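Proline dehydrogenase (Bradyrhizobium japonicum USDA 110, PDB 3HAZ) probably oxidises proline to glutamate in two steps, pairing an FAD-dependent proline dehydrogenase with an NAD-dependent 1-pyrroline-5-carboxylate dehydrogenase in one chain. Local coordinates at residues R252-L263 / E288-T297; P570-L578 / V670-N678. All blocks are in the same frame, centred on the assembly; numbering follows the deposited sequence.

Contact 1. Residues R252-L263 / E288-T297; sequences RARVMVELVPQL and ELSLDVIAAT
R252 reaches from the first turn of helix 252-272 across to L289 and D292. Its CB and CG both lie against L289 CD1, and CD comes 4.1 Å from D292 OD2. There the chain bends at chi3 (-84°), turning the guanidinium so that L289 CD1 sits over one face, close to NE and CZ, while D292 OD2 lies at the edge. In a salt bridge, NE (2.9 Å) and NH2 (3.0 Å) of R252 grip D292 OD2 side-on; the guanidinium and carboxylate planes stand 72° apart. R252 NH2 also lies 3.4 Å from L289 CA. R524 serves both acids, bridging to D292 OD2 and donating from its N to E288 OE1, which a water joins to R252 NH2. The two helices, neighbours on the outside of the proline dehydrogenase TIM barrel, flank strand 276-279 in the chain and cross at -54°. Between them V293 is a knob in the hole formed by V255, M256, L259 and V260, its CG2 3.8 Å from V255 CG1. M256, bent at chi2 and chi3, puts CE 3.6 Å from D292 O and beside A296 CB. L263 CD2 packs 3.5 Å from T297 OG1, which donates to V293 O.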
ATOM      1  N   ARG A 252      25.762 -29.203 -40.895  1.00 25.48           N
ATOM      2  CA  ARG A 252      25.833 -28.442 -42.141  1.00 28.41           C
ATOM      3  C   ARG A 252      26.598 -29.170 -43.253  1.00 34.63           C
ATOM      4  O   ARG A 252      26.182 -29.147 -44.416  1.00 31.68           O
ATOM      5  CB  ARG A 252      26.437 -27.055 -41.903  1.00 25.82           C
ATOM      6  CG  ARG A 252      26.869 -26.350 -43.190  1.00 30.43           C
ATOM      7  CD  ARG A 252      27.386 -24.938 -42.927  1.00 24.80           C
ATOM      8  NE  ARG A 252      26.304 -23.955 -42.844  1.00 34.76           N
ATOM      9  CZ  ARG A 252      25.752 -23.530 -41.708  1.00 24.71           C
ATOM     10  NH1 ARG A 252      26.169 -24.004 -40.544  1.00 23.12           N
ATOM     11  NH2 ARG A 252      24.774 -22.631 -41.738  1.00 24.39           N
ATOM     12  N   ALA A 253      27.707 -29.823 -42.907  1.00 27.28           N
ATOM     13  CA  ALA A 253      28.516 -30.486 -43.930  1.00 33.42           C
ATOM     14  C   ALA A 253      27.714 -31.519 -44.718  1.00 33.39           C
ATOM     15  O   ALA A 253      27.708 -31.493 -45.946  1.00 31.29           O
ATOM     16  CB  ALA A 253      29.773 -31.114 -43.328  1.00 32.45           C
ATOM     17  N   ARG A 254      27.032 -32.424 -44.022  1.00 26.62           N
ATOM     18  CA  ARG A 254      26.260 -33.449 -44.721  1.00 28.75           C
ATOM     19  C   ARG A 254      25.010 -32.869 -45.394  1.00 25.74           C
ATOM     20  O   ARG A 254      24.595 -33.350 -46.444  1.00 32.54           O
ATOM     21  CB  ARG A 254      25.891 -34.602 -43.788  1.00 28.01           C
ATOM     22  CG  ARG A 254      24.867 -34.238 -42.726  1.00 30.27           C
ATOM     23  CD  ARG A 254      24.406 -35.476 -41.979  1.00 34.41           C
ATOM     24  NE  ARG A 254      23.525 -36.303 -42.797  1.00 33.43           N
ATOM     25  CZ  ARG A 254      22.667 -37.190 -42.306  1.00 34.29           C
ATOM     26  NH1 ARG A 254      21.895 -37.897 -43.123  1.00 33.65           N
ATOM     27  NH2 ARG A 254      22.576 -37.366 -40.992  1.00 29.42           N
ATOM     28  N   VAL A 255      24.422 -31.834 -44.789  1.00 29.56           N
ATOM     29  CA  VAL A 255      23.256 -31.163 -45.365  1.00 26.86           C
ATOM     30  C   VAL A 255      23.551 -30.579 -46.755  1.00 32.35           C
ATOM     31  O   VAL A 255      22.780 -30.770 -47.691  1.00 29.66           O
ATOM     32  CB  VAL A 255      22.699 -30.058 -44.427  1.00 26.40           C
ATOM     33  CG1 VAL A 255      21.643 -29.199 -45.147  1.00 21.28           C
ATOM     34  CG2 VAL A 255      22.104 -30.680 -43.173  1.00 27.11           C
ATOM     35  N   MET A 256      24.677 -29.888 -46.891  1.00 34.05           N
ATOM     36  CA  MET A 256      25.023 -29.248 -48.154  1.00 30.11           C
ATOM     37  C   MET A 256      25.246 -30.276 -49.255  1.00 30.03           C
ATOM     38  O   MET A 256      25.024 -30.004 -50.435  1.00 31.51           O
ATOM     39  CB  MET A 256      26.269 -28.379 -47.991  1.00 22.73           C
ATOM     40  CG  MET A 256      26.078 -27.223 -47.026  1.00 25.33           C
ATOM     41  SD  MET A 256      24.712 -26.163 -47.516  1.00 29.11           S
ATOM     42  CE  MET A 256      25.282 -25.656 -49.141  1.00 31.55           C
ATOM     43  N   VAL A 257      25.672 -31.464 -48.853  1.00 24.02           N
ATOM     44  CA  VAL A 257      26.006 -32.518 -49.798  1.00 28.11           C
ATOM     45  C   VAL A 257      24.779 -33.373 -50.161  1.00 36.19           C
ATOM     46  O   VAL A 257      24.664 -33.879 -51.286  1.00 32.83           O
ATOM     47  CB  VAL A 257      27.157 -33.380 -49.214  1.00 42.16           C
ATOM     48  CG1 VAL A 257      27.085 -34.795 -49.699  1.00 34.87           C
ATOM     49  CG2 VAL A 257      28.512 -32.745 -49.527  1.00 33.80           C
ATOM     50  N   GLU A 258      23.849 -33.507 -49.218  1.00 31.23           N
ATOM     51  CA  GLU A 258      22.691 -34.383 -49.405  1.00 31.52           C
ATOM     52  C   GLU A 258      21.412 -33.644 -49.800  1.00 31.81           C
ATOM     53  O   GLU A 258      20.664 -34.105 -50.662  1.00 26.92           O
ATOM     54  CB  GLU A 258      22.437 -35.216 -48.141  1.00 31.64           C
ATOM     55  CG  GLU A 258      23.577 -36.173 -47.809  1.00 30.78           C
ATOM     56  CD  GLU A 258      23.371 -36.920 -46.500  1.00 35.00           C
ATOM     57  OE1 GLU A 258      22.878 -36.310 -45.526  1.00 32.25           O
ATOM     58  OE2 GLU A 258      23.718 -38.119 -46.441  1.00 32.73           O
ATOM     59  N   LEU A 259      21.161 -32.505 -49.166  1.00 28.96           N
ATOM     60  CA  LEU A 259      19.894 -31.800 -49.342  1.00 25.30           C
ATOM     61  C   LEU A 259      19.801 -31.039 -50.677  1.00 26.92           C
ATOM     62  O   LEU A 259      18.781 -31.090 -51.366  1.00 23.17           O
ATOM     63  CB  LEU A 259      19.644 -30.866 -48.153  1.00 21.87           C
ATOM     64  CG  LEU A 259      18.420 -29.945 -48.220  1.00 18.62           C
ATOM     65  CD1 LEU A 259      17.190 -30.697 -48.697  1.00 25.38           C
ATOM     66  CD2 LEU A 259      18.173 -29.281 -46.867  1.00 18.27           C
ATOM     67  N   VAL A 260      20.870 -30.346 -51.042  1.00 28.91           N
ATOM     68  CA  VAL A 260      20.879 -29.546 -52.266  1.00 30.11           C
ATOM     69  C   VAL A 260      20.443 -30.305 -53.530  1.00 30.16           C
ATOM     70  O   VAL A 260      19.602 -29.812 -54.283  1.00 29.15           O
ATOM     71  CB  VAL A 260      22.247 -28.856 -52.484  1.00 31.45           C
ATOM     72  CG1 VAL A 260      22.301 -28.189 -53.855  1.00 28.59           C
ATOM     73  CG2 VAL A 260      22.505 -27.842 -51.375  1.00 29.35           C
ATOM     74  N   PRO A 261      21.008 -31.498 -53.777  1.00 32.47           N
ATOM     75  CA  PRO A 261      20.576 -32.188 -54.998  1.00 32.70           C
ATOM     76  C   PRO A 261      19.093 -32.523 -54.946  1.00 29.86           C
ATOM     77  O   PRO A 261      18.429 -32.531 -55.981  1.00 30.11           O
ATOM     78  CB  PRO A 261      21.412 -33.480 -54.998  1.00 36.66           C
ATOM     79  CG  PRO A 261      22.571 -33.197 -54.080  1.00 30.62           C
ATOM     80  CD  PRO A 261      22.050 -32.244 -53.050  1.00 26.97           C
ATOM     81  N   GLN A 262      18.583 -32.802 -53.752  1.00 29.67           N
ATOM     82  CA  GLN A 262      17.167 -33.096 -53.588  1.00 28.04           C
ATOM     83  C   GLN A 262      16.306 -31.880 -53.928  1.00 24.09           C
ATOM     84  O   GLN A 262      15.357 -31.985 -54.706  1.00 28.81           O
ATOM     85  CB  GLN A 262      16.881 -33.564 -52.156  1.00 29.31           C
ATOM     86  CG  GLN A 262      17.838 -34.630 -51.649  1.00 32.01           C
ATOM     87  CD  GLN A 262      17.506 -36.021 -52.143  1.00 47.22           C
ATOM     88  OE1 GLN A 262      16.834 -36.199 -53.164  1.00 39.39           O
ATOM     89  NE2 GLN A 262      17.987 -37.027 -51.418  1.00 57.92           N
ATOM     90  N   LEU A 263      16.638 -30.733 -53.341  1.00 25.53           N
ATOM     91  CA  LEU A 263      15.896 -29.497 -53.584  1.00 26.43           C
ATOM     92  C   LEU A 263      16.021 -29.079 -55.040  1.00 26.45           C
ATOM     93  O   LEU A 263      15.091 -28.521 -55.616  1.00 29.75           O
ATOM     94  CB  LEU A 263      16.406 -28.359 -52.690  1.00 28.65           C
ATOM     95  CG  LEU A 263      15.538 -27.091 -52.696  1.00 26.03           C
ATOM     96  CD1 LEU A 263      14.165 -27.366 -52.083  1.00 21.53           C
ATOM     97  CD2 LEU A 263      16.215 -25.922 -51.984  1.00 21.27           C
ATOM     98  N   GLU A 288      20.285 -19.255 -41.398  1.00 22.32           N
ATOM     99  CA  GLU A 288      21.572 -19.249 -42.089  1.00 24.40           C
ATOM    100  C   GLU A 288      21.783 -20.502 -42.929  1.00 18.43           C
ATOM    101  O   GLU A 288      22.239 -20.427 -44.068  1.00 22.63           O
ATOM    102  CB  GLU A 288      22.712 -19.120 -41.077  1.00 23.83           C
ATOM    103  CG  GLU A 288      22.816 -17.765 -40.415  1.00 18.94           C
ATOM    104  CD  GLU A 288      24.074 -17.629 -39.572  1.00 27.31           C
ATOM    105  OE1 GLU A 288      24.848 -18.611 -39.500  1.00 24.25           O
ATOM    106  OE2 GLU A 288      24.291 -16.542 -38.987  1.00 29.56           O
ATOM    107  N   LEU A 289      21.460 -21.656 -42.353  1.00 20.55           N
ATOM    108  CA  LEU A 289      21.628 -22.922 -43.051  1.00 19.04           C
ATOM    109  C   LEU A 289      20.711 -22.969 -44.267  1.00 20.52           C
ATOM    110  O   LEU A 289      21.111 -23.406 -45.344  1.00 22.74           O
ATOM    111  CB  LEU A 289      21.336 -24.096 -42.111  1.00 22.67           C
ATOM    112  CG  LEU A 289      21.537 -25.495 -42.703  1.00 25.04           C
ATOM    113  CD1 LEU A 289      22.980 -25.698 -43.183  1.00 25.00           C
ATOM    114  CD2 LEU A 289      21.142 -26.560 -41.693  1.00 22.63           C
ATOM    115  N   SER A 290      19.482 -22.495 -44.102  1.00 15.28           N
ATOM    116  CA  SER A 290      18.524 -22.513 -45.203  1.00 24.03           C
ATOM    117  C   SER A 290      19.007 -21.655 -46.373  1.00 19.63           C
ATOM    118  O   SER A 290      18.884 -22.045 -47.536  1.00 23.59           O
ATOM    119  CB  SER A 290      17.148 -22.039 -44.728  1.00 24.80           C
ATOM    120  OG  SER A 290      17.118 -20.627 -44.599  1.00 27.98           O
ATOM    121  N   LEU A 291      19.544 -20.480 -46.064  1.00 22.47           N
ATOM    122  CA  LEU A 291      20.070 -19.593 -47.095  1.00 20.22           C
ATOM    123  C   LEU A 291      21.273 -20.217 -47.816  1.00 26.14           C
ATOM    124  O   LEU A 291      21.447 -20.028 -49.021  1.00 31.25           O
ATOM    125  CB  LEU A 291      20.421 -18.220 -46.500  1.00 24.01           C
ATOM    126  CG  LEU A 291      19.211 -17.393 -46.026  1.00 23.55           C
ATOM    127  CD1 LEU A 291      19.624 -16.101 -45.328  1.00 22.14           C
ATOM    128  CD2 LEU A 291      18.279 -17.082 -47.188  1.00 20.96           C
ATOM    129  N   ASP A 292      22.094 -20.966 -47.084  1.00 25.92           N
ATOM    130  CA  ASP A 292      23.216 -21.686 -47.694  1.00 23.50           C
ATOM    131  C   ASP A 292      22.696 -22.703 -48.702  1.00 26.90           C
ATOM    132  O   ASP A 292      23.198 -22.807 -49.817  1.00 23.31           O
ATOM    133  CB  ASP A 292      24.018 -22.436 -46.633  1.00 26.70           C
ATOM    134  CG  ASP A 292      24.821 -21.513 -45.740  1.00 29.61           C
ATOM    135  OD1 ASP A 292      25.078 -20.356 -46.139  1.00 28.20           O
ATOM    136  OD2 ASP A 292      25.191 -21.956 -44.632  1.00 24.18           O
ATOM    137  N   VAL A 293      21.694 -23.471 -48.287  1.00 21.12           N
ATOM    138  CA  VAL A 293      21.116 -24.496 -49.140  1.00 26.11           C
ATOM    139  C   VAL A 293      20.448 -23.849 -50.353  1.00 29.22           C
ATOM    140  O   VAL A 293      20.656 -24.275 -51.491  1.00 29.92           O
ATOM    141  CB  VAL A 293      20.104 -25.353 -48.358  1.00 21.09           C
ATOM    142  CG1 VAL A 293      19.221 -26.167 -49.309  1.00 21.59           C
ATOM    143  CG2 VAL A 293      20.837 -26.249 -47.369  1.00 20.72           C
ATOM    144  N   ILE A 294      19.670 -22.801 -50.101  1.00 23.94           N
ATOM    145  CA  ILE A 294      18.937 -22.111 -51.162  1.00 26.52           C
ATOM    146  C   ILE A 294      19.875 -21.493 -52.201  1.00 30.50           C
ATOM    147  O   ILE A 294      19.600 -21.547 -53.403  1.00 27.48           O
ATOM    148  CB  ILE A 294      17.999 -21.025 -50.579  1.00 17.65           C
ATOM    149  CG1 ILE A 294      16.803 -21.683 -49.892  1.00 18.03           C
ATOM    150  CG2 ILE A 294      17.518 -20.081 -51.656  1.00 21.26           C
ATOM    151  CD1 ILE A 294      15.907 -20.707 -49.147  1.00 21.87           C
ATOM    152  N   ALA A 295      20.981 -20.918 -51.737  1.00 30.29           N
ATOM    153  CA  ALA A 295      21.941 -20.282 -52.631  1.00 33.05           C
ATOM    154  C   ALA A 295      22.634 -21.307 -53.527  1.00 34.40           C
ATOM    155  O   ALA A 295      22.822 -21.071 -54.720  1.00 28.58           O
ATOM    156  CB  ALA A 295      22.977 -19.491 -51.835  1.00 25.76           C
ATOM    157  N   ALA A 296      23.026 -22.438 -52.950  1.00 32.94           N
ATOM    158  CA  ALA A 296      23.713 -23.472 -53.723  1.00 32.40           C
ATOM    159  C   ALA A 296      22.762 -24.091 -54.745  1.00 27.80           C
ATOM    160  O   ALA A 296      23.155 -24.420 -55.859  1.00 25.21           O
ATOM    161  CB  ALA A 296      24.296 -24.538 -52.805  1.00 26.45           C
ATOM    162  N   THR A 297      21.500 -24.233 -54.362  1.00 18.29           N
ATOM    163  CA  THR A 297      20.504 -24.746 -55.279  1.00 23.36           C
ATOM    164  C   THR A 297      20.285 -23.774 -56.432  1.00 24.19           C
ATOM    165  O   THR A 297      20.295 -24.166 -57.600  1.00 25.55           O
ATOM    166  CB  THR A 297      19.171 -24.979 -54.559  1.00 25.91           C
ATOM    167  OG1 THR A 297      19.387 -25.859 -53.448  1.00 24.27           O
ATOM    168  CG2 THR A 297      18.155 -25.594 -55.511  1.00 26.11           C
TER
HETATM  169  O   HOH W   1      24.377 -21.259 -39.101  1.00 23.64           O

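Contact 2. Residues P570-L578 / V670-N678; sequences PAGIRAAAL and VTAALMAGN
R574 sends its side chain to the C-terminal end of helix 664-675, where NE and NH2 both donate side-on to M675 O, each at 2.9 Å. Both bonds are bent (144° from NE, 141° from NH2) and come from the same face of the carbonyl, NE well above its plane, NH2 only tilted from it. G677 CA lies over the centre of one guanidinium face and A571 CA over the other. A water accepts weakly from R574 NH2 and donates to A676 O, while R574 NH1 has a weak bond to T569 O. The helix closes in a Schellman motif, with G677 at positive phi and bonds from G677 N to L674 O and N678 N to A673 O. W566 NE1 also serves L674 O, and N678 ND2 serves A673 O; ND2 also bonds to F977 O, and N678 OD1 accepts from R650 N and G651 N.

Helix 571-587 packs nearly antiparallel on helix 664-675, the helix of an aldehyde dehydrogenase beta-alpha-beta crossover between parallel strands 641-656 and 679-683. M675 has CG anti to the backbone N (chi1 -176°), and bends at chi2 and chi3 carry SD and CE along the other helix into a hole of A571, R574, A575 and L578; CE ends 3.4 Å from A571 O. L578 CG packs 3.8 Å from T671 CB. The buried arginine thus supplies donors at a helix end, whose partial negative charge its own probably suits.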
ATOM      1  N   PRO A 570      30.903 -15.053   7.860  1.00 31.28           N
ATOM      2  CA  PRO A 570      29.553 -14.567   7.529  1.00 30.90           C
ATOM      3  C   PRO A 570      28.995 -15.172   6.233  1.00 30.34           C
ATOM      4  O   PRO A 570      29.732 -15.332   5.258  1.00 28.78           O
ATOM      5  CB  PRO A 570      29.755 -13.059   7.366  1.00 29.90           C
ATOM      6  CG  PRO A 570      30.927 -12.746   8.278  1.00 35.79           C
ATOM      7  CD  PRO A 570      31.822 -13.960   8.233  1.00 28.85           C
ATOM      8  N   ALA A 571      27.702 -15.493   6.232  1.00 25.64           N
ATOM      9  CA  ALA A 571      27.061 -16.126   5.080  1.00 27.84           C
ATOM     10  C   ALA A 571      27.222 -15.318   3.790  1.00 22.92           C
ATOM     11  O   ALA A 571      27.416 -15.885   2.712  1.00 26.29           O
ATOM     12  CB  ALA A 571      25.587 -16.394   5.366  1.00 25.87           C
ATOM     13  N   GLY A 572      27.145 -13.997   3.901  1.00 21.76           N
ATOM     14  CA  GLY A 572      27.304 -13.131   2.743  1.00 22.92           C
ATOM     15  C   GLY A 572      28.670 -13.294   2.101  1.00 25.30           C
ATOM     16  O   GLY A 572      28.815 -13.220   0.878  1.00 26.41           O
ATOM     17  N   ILE A 573      29.680 -13.525   2.933  1.00 24.14           N
ATOM     18  CA  ILE A 573      31.036 -13.725   2.436  1.00 29.61           C
ATOM     19  C   ILE A 573      31.188 -15.099   1.773  1.00 31.35           C
ATOM     20  O   ILE A 573      31.868 -15.232   0.754  1.00 27.55           O
ATOM     21  CB  ILE A 573      32.087 -13.523   3.551  1.00 33.36           C
ATOM     22  CG1 ILE A 573      32.036 -12.077   4.058  1.00 35.56           C
ATOM     23  CG2 ILE A 573      33.487 -13.861   3.050  1.00 25.84           C
ATOM     24  CD1 ILE A 573      33.034 -11.774   5.163  1.00 40.71           C
ATOM     25  N   ARG A 574      30.546 -16.119   2.340  1.00 27.23           N
ATOM     26  CA  ARG A 574      30.558 -17.438   1.714  1.00 25.31           C
ATOM     27  C   ARG A 574      29.830 -17.377   0.367  1.00 22.29           C
ATOM     28  O   ARG A 574      30.312 -17.906  -0.636  1.00 23.61           O
ATOM     29  CB  ARG A 574      29.926 -18.498   2.624  1.00 23.73           C
ATOM     30  CG  ARG A 574      30.439 -18.480   4.061  1.00 30.34           C
ATOM     31  CD  ARG A 574      30.218 -19.813   4.772  1.00 27.95           C
ATOM     32  NE  ARG A 574      28.805 -20.130   4.970  1.00 26.02           N
ATOM     33  CZ  ARG A 574      28.137 -19.934   6.106  1.00 31.55           C
ATOM     34  NH1 ARG A 574      28.743 -19.412   7.159  1.00 34.79           N
ATOM     35  NH2 ARG A 574      26.851 -20.263   6.189  1.00 29.32           N
ATOM     36  N   ALA A 575      28.680 -16.709   0.351  1.00 21.81           N
ATOM     37  CA  ALA A 575      27.887 -16.564  -0.868  1.00 25.08           C
ATOM     38  C   ALA A 575      28.670 -15.833  -1.953  1.00 28.04           C
ATOM     39  O   ALA A 575      28.604 -16.184  -3.139  1.00 26.11           O
ATOM     40  CB  ALA A 575      26.579 -15.833  -0.566  1.00 20.25           C
ATOM     41  N   ALA A 576      29.420 -14.818  -1.541  1.00 21.85           N
ATOM     42  CA  ALA A 576      30.207 -14.035  -2.480  1.00 27.53           C
ATOM     43  C   ALA A 576      31.277 -14.901  -3.139  1.00 26.82           C
ATOM     44  O   ALA A 576      31.628 -14.688  -4.298  1.00 25.19           O
ATOM     45  CB  ALA A 576      30.846 -12.820  -1.775  1.00 28.13           C
ATOM     46  N   ALA A 577      31.806 -15.868  -2.394  1.00 25.75           N
ATOM     47  CA  ALA A 577      32.804 -16.777  -2.948  1.00 27.08           C
ATOM     48  C   ALA A 577      32.184 -17.657  -4.044  1.00 27.75           C
ATOM     49  O   ALA A 577      32.751 -17.810  -5.129  1.00 23.57           O
ATOM     50  CB  ALA A 577      33.415 -17.632  -1.851  1.00 30.85           C
ATOM     51  N   LEU A 578      31.021 -18.234  -3.756  1.00 21.99           N
ATOM     52  CA  LEU A 578      30.294 -19.016  -4.757  1.00 22.07           C
ATOM     53  C   LEU A 578      30.021 -18.192  -6.016  1.00 24.95           C
ATOM     54  O   LEU A 578      30.216 -18.670  -7.135  1.00 29.21           O
ATOM     55  CB  LEU A 578      28.979 -19.557  -4.182  1.00 25.20           C
ATOM     56  CG  LEU A 578      28.984 -20.999  -3.653  1.00 29.30           C
ATOM     57  CD1 LEU A 578      30.092 -21.205  -2.639  1.00 27.32           C
ATOM     58  CD2 LEU A 578      27.633 -21.368  -3.048  1.00 22.48           C
ATOM     59  N   VAL A 670      29.799 -29.796  -3.617  1.00 22.35           N
ATOM     60  CA  VAL A 670      30.850 -29.131  -2.855  1.00 23.50           C
ATOM     61  C   VAL A 670      30.438 -27.740  -2.368  1.00 27.01           C
ATOM     62  O   VAL A 670      30.575 -27.430  -1.183  1.00 26.50           O
ATOM     63  CB  VAL A 670      32.163 -29.062  -3.652  1.00 25.14           C
ATOM     64  CG1 VAL A 670      33.156 -28.128  -2.963  1.00 25.10           C
ATOM     65  CG2 VAL A 670      32.758 -30.461  -3.798  1.00 20.43           C
ATOM     66  N   THR A 671      29.908 -26.921  -3.277  1.00 25.74           N
ATOM     67  CA  THR A 671      29.494 -25.563  -2.938  1.00 23.95           C
ATOM     68  C   THR A 671      28.290 -25.543  -1.997  1.00 22.65           C
ATOM     69  O   THR A 671      28.148 -24.630  -1.194  1.00 21.72           O
ATOM     70  CB  THR A 671      29.180 -24.713  -4.191  1.00 26.55           C
ATOM     71  OG1 THR A 671      28.127 -25.329  -4.946  1.00 26.57           O
ATOM     72  CG2 THR A 671      30.421 -24.554  -5.067  1.00 20.59           C
ATOM     73  N   ALA A 672      27.428 -26.549  -2.087  1.00 23.24           N
ATOM     74  CA  ALA A 672      26.312 -26.646  -1.151  1.00 23.21           C
ATOM     75  C   ALA A 672      26.833 -26.815   0.273  1.00 20.35           C
ATOM     76  O   ALA A 672      26.437 -26.079   1.174  1.00 19.81           O
ATOM     77  CB  ALA A 672      25.406 -27.796  -1.516  1.00 21.82           C
ATOM     78  N   ALA A 673      27.712 -27.798   0.463  1.00 24.36           N
ATOM     79  CA  ALA A 673      28.314 -28.080   1.768  1.00 19.30           C
ATOM     80  C   ALA A 673      29.059 -26.858   2.298  1.00 22.17           C
ATOM     81  O   ALA A 673      28.879 -26.457   3.451  1.00 23.29           O
ATOM     82  CB  ALA A 673      29.260 -29.280   1.664  1.00 20.74           C
ATOM     83  N   LEU A 674      29.893 -26.271   1.446  1.00 22.30           N
ATOM     84  CA  LEU A 674      30.607 -25.042   1.775  1.00 23.50           C
ATOM     85  C   LEU A 674      29.661 -23.905   2.152  1.00 25.94           C
ATOM     86  O   LEU A 674      29.886 -23.199   3.147  1.00 22.76           O
ATOM     87  CB  LEU A 674      31.487 -24.607   0.602  1.00 21.42           C
ATOM     88  CG  LEU A 674      32.749 -25.420   0.326  1.00 25.48           C
ATOM     89  CD1 LEU A 674      33.353 -25.006  -1.013  1.00 27.47           C
ATOM     90  CD2 LEU A 674      33.769 -25.276   1.469  1.00 19.78           C
ATOM     91  N   MET A 675      28.603 -23.719   1.366  1.00 25.07           N
ATOM     92  CA  MET A 675      27.672 -22.620   1.626  1.00 26.23           C
ATOM     93  C   MET A 675      27.018 -22.761   2.999  1.00 23.78           C
ATOM     94  O   MET A 675      26.766 -21.766   3.683  1.00 22.91           O
ATOM     95  CB  MET A 675      26.606 -22.504   0.529  1.00 26.76           C
ATOM     96  CG  MET A 675      25.682 -21.302   0.710  1.00 17.09           C
ATOM     97  SD  MET A 675      26.537 -19.714   0.514  1.00 25.24           S
ATOM     98  CE  MET A 675      25.863 -18.819   1.914  1.00 26.25           C
ATOM     99  N   ALA A 676      26.755 -23.999   3.402  1.00 22.42           N
ATOM    100  CA  ALA A 676      26.112 -24.262   4.687  1.00 19.36           C
ATOM    101  C   ALA A 676      27.058 -24.058   5.872  1.00 26.41           C
ATOM    102  O   ALA A 676      26.633 -24.109   7.026  1.00 32.36           O
ATOM    103  CB  ALA A 676      25.539 -25.660   4.711  1.00 11.73           C
ATOM    104  N   GLY A 677      28.337 -23.834   5.582  1.00 25.41           N
ATOM    105  CA  GLY A 677      29.311 -23.546   6.620  1.00 28.34           C
ATOM    106  C   GLY A 677      30.173 -24.738   7.001  1.00 32.51           C
ATOM    107  O   GLY A 677      30.839 -24.728   8.032  1.00 34.69           O
ATOM    108  N   ASN A 678      30.148 -25.775   6.174  1.00 23.92           N
ATOM    109  CA  ASN A 678      30.990 -26.947   6.385  1.00 23.60           C
ATOM    110  C   ASN A 678      32.307 -26.829   5.641  1.00 27.52           C
ATOM    111  O   ASN A 678      32.376 -26.197   4.588  1.00 24.66           O
ATOM    112  CB  ASN A 678      30.283 -28.195   5.869  1.00 22.91           C
ATOM    113  CG  ASN A 678      28.928 -28.392   6.490  1.00 28.05           C
ATOM    114  OD1 ASN A 678      28.824 -28.854   7.623  1.00 24.08           O
ATOM    115  ND2 ASN A 678      27.868 -28.061   5.741  1.00 22.21           N
TER
HETATM  116  O   HOH W   2      25.700 -21.729   8.587  1.00 33.77           O

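Contact 1 belongs to the proline dehydrogenase barrel and contact 2 to the aldehyde dehydrogenase part; they share no element, and their centres stand 51 Å apart. Each joins two helices through one knob into a hole and one arginine that grips a single oxygen with two nitrogens. The acceptors differ: a carboxylate in contact 1, which is partly buried, and a main-chain carbonyl at a helix end in contact 2, which is buried. Contact 1 also buries more surface, 605 against 361 Å², largely through valines and leucines, with a methionine, on obliquely crossing helices, whereas contact 2 seats a methionine among two alanines, a leucine and the arginine itself on a nearly antiparallel partner.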